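Local coordinates for Lmo1076 protein (Listeria monocytogenes serovar 1/2a, PDB 5JQC) that is a secreted putative autolysin, probably with amidase activity toward the bacterial cell wall, represented here by a piece with three SH3-like GW modules, at residues I41-A46 with T71-W76; V188-T193 with V228-Q233. One frame throughout, in Å; residues are numbered along the deposited sequence.

Contact 1 of 2, residues I41-A46 with T71-W76; sequences IYNTSA and TSRGTW
Tyr42 lays its CB over one face of the Trp76 indole, 3.6 Å from the centroid of the five-membered ring and 27° off its normal, a CH-pi contact displaced toward the rim. With CG anti to the backbone N (chi1 173°), Tyr42 sets CG 3.9 Å from Trp76 CZ2, and the two side chains run side by side in the same direction, their planes an oblique 32° apart. Arg73 CD reaches the edge of the phenol ring at Tyr42 CE2, 4.2 Å away. Arg73 NE and Asn43 ND2 both turn to Asp15 OD2, which makes a salt bridge with the first and accepts a hydrogen bond from the second. Beside Trp76 CB, Ile41 CG2 meets Thr71 CG2 at 3.6 Å, and Thr44 CG2 flanks the same methyl. The type II turn from Ile41 to Thr44 is tied by Thr44 OG1 to Ile41 O at 2.6 Å. In an ST turn, Thr71 OG1 accepts from Arg73 N and donates to a water, which in turn donates to Tyr42 O at 2.9 Å. No direct hydrogen bond crosses between the segments, so loop and hairpin of this GW module are joined by apolar packing, a water bridge and a shared carboxylate.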
# COMPACT_ATOMS: atom_id res chain seq x y z
N ILE A 41 -3.07 -37.98 1.65
CA ILE A 41 -3.57 -37.85 0.29
C ILE A 41 -4.47 -39.04 0.00
O ILE A 41 -4.10 -40.19 0.23
CB ILE A 41 -2.40 -37.79 -0.69
CG1 ILE A 41 -1.51 -36.58 -0.39
CG2 ILE A 41 -2.89 -37.73 -2.12
CD1 ILE A 41 -0.13 -36.68 -1.01
N TYR A 42 -5.67 -38.76 -0.51
CA TYR A 42 -6.71 -39.77 -0.62
C TYR A 42 -6.23 -41.04 -1.33
O TYR A 42 -5.56 -40.98 -2.37
CB TYR A 42 -7.92 -39.19 -1.33
CG TYR A 42 -8.99 -40.20 -1.64
CD1 TYR A 42 -9.71 -40.80 -0.61
CD2 TYR A 42 -9.31 -40.53 -2.95
CE1 TYR A 42 -10.72 -41.72 -0.89
CE2 TYR A 42 -10.32 -41.45 -3.24
CZ TYR A 42 -11.02 -42.03 -2.20
OH TYR A 42 -12.02 -42.94 -2.48
N ASN A 43 -6.57 -42.18 -0.74
CA ASN A 43 -6.42 -43.50 -1.36
C ASN A 43 -4.97 -43.83 -1.70
O ASN A 43 -4.67 -44.48 -2.71
CB ASN A 43 -7.32 -43.65 -2.59
CG ASN A 43 -7.47 -45.10 -3.01
OD1 ASN A 43 -7.50 -45.98 -2.16
ND2 ASN A 43 -7.51 -45.35 -4.32
N THR A 44 -4.05 -43.37 -0.85
CA THR A 44 -2.64 -43.72 -0.97
C THR A 44 -2.21 -44.77 0.04
O THR A 44 -1.13 -45.36 -0.13
CB THR A 44 -1.78 -42.46 -0.82
OG1 THR A 44 -2.09 -41.83 0.43
CG2 THR A 44 -2.10 -41.48 -1.93
N SER A 45 -3.02 -45.03 1.06
CA SER A 45 -2.78 -46.09 2.03
C SER A 45 -4.13 -46.49 2.63
O SER A 45 -5.17 -45.89 2.33
CB SER A 45 -1.82 -45.64 3.14
OG SER A 45 -2.42 -44.59 3.89
N ALA A 46 -4.10 -47.53 3.47
CA ALA A 46 -5.29 -47.92 4.21
C ALA A 46 -5.82 -46.76 5.05
O ALA A 46 -7.02 -46.49 5.08
CB ALA A 46 -4.99 -49.14 5.09
N THR A 71 -2.40 -37.37 -7.19
CA THR A 71 -2.47 -38.73 -7.68
C THR A 71 -3.25 -38.71 -8.98
O THR A 71 -3.76 -37.66 -9.39
CB THR A 71 -3.17 -39.68 -6.70
OG1 THR A 71 -4.58 -39.53 -6.85
CG2 THR A 71 -2.80 -39.38 -5.27
N SER A 72 -3.40 -39.88 -9.60
CA SER A 72 -4.22 -39.99 -10.80
C SER A 72 -5.65 -39.46 -10.62
O SER A 72 -6.31 -39.13 -11.61
CB SER A 72 -4.22 -41.44 -11.24
OG SER A 72 -4.89 -41.61 -12.47
N ARG A 73 -6.15 -39.37 -9.39
CA ARG A 73 -7.52 -38.95 -9.20
C ARG A 73 -7.69 -37.46 -8.92
O ARG A 73 -8.82 -36.98 -8.96
CB ARG A 73 -8.18 -39.74 -8.07
CG ARG A 73 -8.32 -41.22 -8.36
CD ARG A 73 -8.80 -41.95 -7.11
NE ARG A 73 -8.79 -43.39 -7.32
CZ ARG A 73 -9.79 -44.07 -7.88
NH1 ARG A 73 -9.71 -45.38 -8.04
NH2 ARG A 73 -10.88 -43.43 -8.28
N GLY A 74 -6.61 -36.72 -8.63
CA GLY A 74 -6.73 -35.29 -8.39
C GLY A 74 -5.60 -34.79 -7.50
O GLY A 74 -4.60 -35.49 -7.30
N THR A 75 -5.79 -33.58 -6.97
CA THR A 75 -4.83 -32.93 -6.08
C THR A 75 -5.45 -32.79 -4.69
O THR A 75 -6.56 -32.27 -4.56
CB THR A 75 -4.42 -31.55 -6.60
OG1 THR A 75 -3.73 -31.70 -7.84
CG2 THR A 75 -3.50 -30.85 -5.61
N TRP A 76 -4.73 -33.28 -3.68
CA TRP A 76 -5.14 -33.14 -2.28
C TRP A 76 -4.19 -32.19 -1.56
O TRP A 76 -2.97 -32.25 -1.79
CB TRP A 76 -5.19 -34.52 -1.60
CG TRP A 76 -6.48 -35.20 -1.91
CD1 TRP A 76 -7.61 -35.21 -1.15
CD2 TRP A 76 -6.80 -35.90 -3.12
NE1 TRP A 76 -8.61 -35.89 -1.79
CE2 TRP A 76 -8.14 -36.33 -3.00
CE3 TRP A 76 -6.09 -36.23 -4.28
CZ2 TRP A 76 -8.78 -37.07 -3.99
CZ3 TRP A 76 -6.73 -36.96 -5.26
CH2 TRP A 76 -8.06 -37.37 -5.11
O HOH W 1 -6.01 -40.74 -5.21

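Contact 2 of 2, residues V188-T193 with V228-Q233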
# COMPACT_ATOMS: atom_id res chain seq x y z
N VAL A 188 22.00 30.25 4.61
CA VAL A 188 22.97 30.96 3.80
C VAL A 188 22.80 32.46 4.06
O VAL A 188 21.93 32.88 4.82
CB VAL A 188 22.83 30.65 2.29
CG1 VAL A 188 23.03 29.16 2.01
CG2 VAL A 188 21.47 31.12 1.79
N ASN A 189 23.64 33.26 3.40
CA ASN A 189 23.51 34.72 3.47
C ASN A 189 24.03 35.28 2.14
O ASN A 189 25.21 35.59 2.01
CB ASN A 189 24.27 35.28 4.67
CG ASN A 189 23.81 36.70 5.03
OD1 ASN A 189 23.54 37.52 4.16
ND2 ASN A 189 23.72 36.98 6.33
N TRP A 190 23.13 35.39 1.17
CA TRP A 190 23.46 35.86 -0.16
C TRP A 190 22.60 37.07 -0.49
O TRP A 190 21.42 37.13 -0.13
CB TRP A 190 23.23 34.78 -1.22
CG TRP A 190 23.99 33.54 -0.95
CD1 TRP A 190 25.17 33.43 -0.28
CD2 TRP A 190 23.61 32.20 -1.31
NE1 TRP A 190 25.56 32.11 -0.21
CE2 TRP A 190 24.62 31.34 -0.84
CE3 TRP A 190 22.52 31.66 -2.00
CZ2 TRP A 190 24.57 29.95 -1.03
CZ3 TRP A 190 22.47 30.28 -2.19
CH2 TRP A 190 23.49 29.44 -1.71
N ASN A 191 23.19 38.04 -1.19
CA ASN A 191 22.44 39.17 -1.71
C ASN A 191 22.37 39.01 -3.22
O ASN A 191 23.41 38.93 -3.90
CB ASN A 191 23.09 40.49 -1.29
CG ASN A 191 23.23 40.60 0.22
OD1 ASN A 191 22.32 41.07 0.92
ND2 ASN A 191 24.38 40.16 0.74
N ARG A 192 21.14 38.90 -3.74
CA ARG A 192 20.89 38.72 -5.17
C ARG A 192 19.83 39.72 -5.61
O ARG A 192 19.03 40.22 -4.81
CB ARG A 192 20.42 37.30 -5.50
CG ARG A 192 21.37 36.18 -5.06
CD ARG A 192 22.66 36.17 -5.86
NE ARG A 192 23.77 35.62 -5.08
CZ ARG A 192 24.11 34.33 -5.03
NH1 ARG A 192 23.43 33.43 -5.73
NH2 ARG A 192 25.14 33.94 -4.29
N THR A 193 19.85 40.03 -6.90
CA THR A 193 18.83 40.87 -7.51
C THR A 193 17.92 39.99 -8.37
O THR A 193 18.40 39.21 -9.20
CB THR A 193 19.45 41.99 -8.35
OG1 THR A 193 20.22 42.85 -7.49
CG2 THR A 193 18.37 42.83 -9.03
N VAL A 228 17.59 41.40 -3.05
CA VAL A 228 17.02 40.65 -1.94
C VAL A 228 18.12 39.97 -1.13
O VAL A 228 19.30 39.99 -1.50
CB VAL A 228 16.01 39.60 -2.43
CG1 VAL A 228 14.89 40.25 -3.23
CG2 VAL A 228 16.72 38.52 -3.25
N LYS A 229 17.72 39.35 -0.03
CA LYS A 229 18.61 38.59 0.83
C LYS A 229 18.14 37.14 0.89
O LYS A 229 17.08 36.86 1.45
CB LYS A 229 18.65 39.20 2.23
CG LYS A 229 19.79 38.71 3.04
CD LYS A 229 19.99 39.65 4.19
CE LYS A 229 21.38 39.51 4.72
NZ LYS A 229 22.35 39.51 3.58
N VAL A 230 18.94 36.23 0.33
CA VAL A 230 18.64 34.80 0.39
C VAL A 230 19.19 34.24 1.69
O VAL A 230 20.42 34.19 1.89
CB VAL A 230 19.23 34.07 -0.82
CG1 VAL A 230 18.84 32.60 -0.80
CG2 VAL A 230 18.78 34.73 -2.12
N ILE A 231 18.30 33.80 2.59
CA ILE A 231 18.71 33.28 3.89
C ILE A 231 18.73 31.75 3.97
O ILE A 231 19.42 31.20 4.84
CB ILE A 231 17.83 33.84 5.03
CG1 ILE A 231 16.37 33.39 4.86
CG2 ILE A 231 17.93 35.37 5.09
CD1 ILE A 231 15.41 33.96 5.90
N LYS A 232 17.99 31.04 3.11
CA LYS A 232 17.99 29.58 3.12
C LYS A 232 17.93 29.06 1.70
O LYS A 232 17.36 29.70 0.81
CB LYS A 232 16.81 28.99 3.91
CG LYS A 232 16.83 29.26 5.41
CD LYS A 232 16.15 28.13 6.18
CE LYS A 232 14.81 28.54 6.76
NZ LYS A 232 14.93 29.77 7.61
N GLN A 233 18.49 27.87 1.50
CA GLN A 233 18.30 27.13 0.26
C GLN A 233 17.85 25.71 0.57
O GLN A 233 18.23 25.12 1.59
CB GLN A 233 19.57 27.09 -0.59
CG GLN A 233 20.59 26.08 -0.12
CD GLN A 233 21.80 26.02 -1.02
OE1 GLN A 233 21.76 26.44 -2.18
NE2 GLN A 233 22.89 25.49 -0.48
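Val230 and Trp190 pair in an antiparallel ladder, in which edge strand 184-194 of the third GW module's SH3-like sheet runs beside strand 226-236. The tight part is the backbone: Trp190 N gives to Val230 O in the carbonyl plane, and Val230 N returns a 2.7 Å bond to Trp190 O. Arg192 and Val228 form the next hydrogen-bonded pair, with Val228 N 2.6 Å from Arg192 O, nearly in line with its C=O bond. On the face shared with Trp190, Val230 CG1 touches both Val188 CG2 and Trp190 CE3, each at 4.0 Å. The indole lies between neighbours of its own strand, Val188 CB over the centre of one face and Arg192 NH2 toward the rim of the other, while Tyr242 meets it edge-to-face. Gln233 OE1 reaches the indole edge at CH2, its amide plane 87° from the ring. On the far side of 226-236, Ile231 and Lys232 together oppose Gln243 of strand 239-246 in a classic beta bulge; toward the edge strand, Val188 N bonds to Ile231 O from above the carbonyl plane. The looser side carries the exposed Asn189 and Asn191. Between them rises Lys229, bent at its end (chi4 46°). Its approach to Asn189 OD1 is too short to be trusted in detail; Lys229 NZ donates to Asn191 OD1 at 3.1 Å, tilted 33° from the amide plane.

In the fold
Contacts 1 and 2 belong to different GW modules, the first and the third, and lie on opposite sides of the chain's centre. Their centres are 79 Å apart and their nearest atoms about 60 Å, so neither touches the other; the middle GW module comes between them in the sequence. Contact 1 sets a loop between strands 36-37 and 53-54 against a hairpin turn, whereas contact 2 zips an edge strand onto its neighbour within a sheet. The side chain of Lys232, in segment 228-233, lies about 3 Å from a bound glycerol, probably acquired from the crystallisation liquor, and its NZ also hydrogen-bonds Gln243 OE1. No catalytic site is identified in this piece.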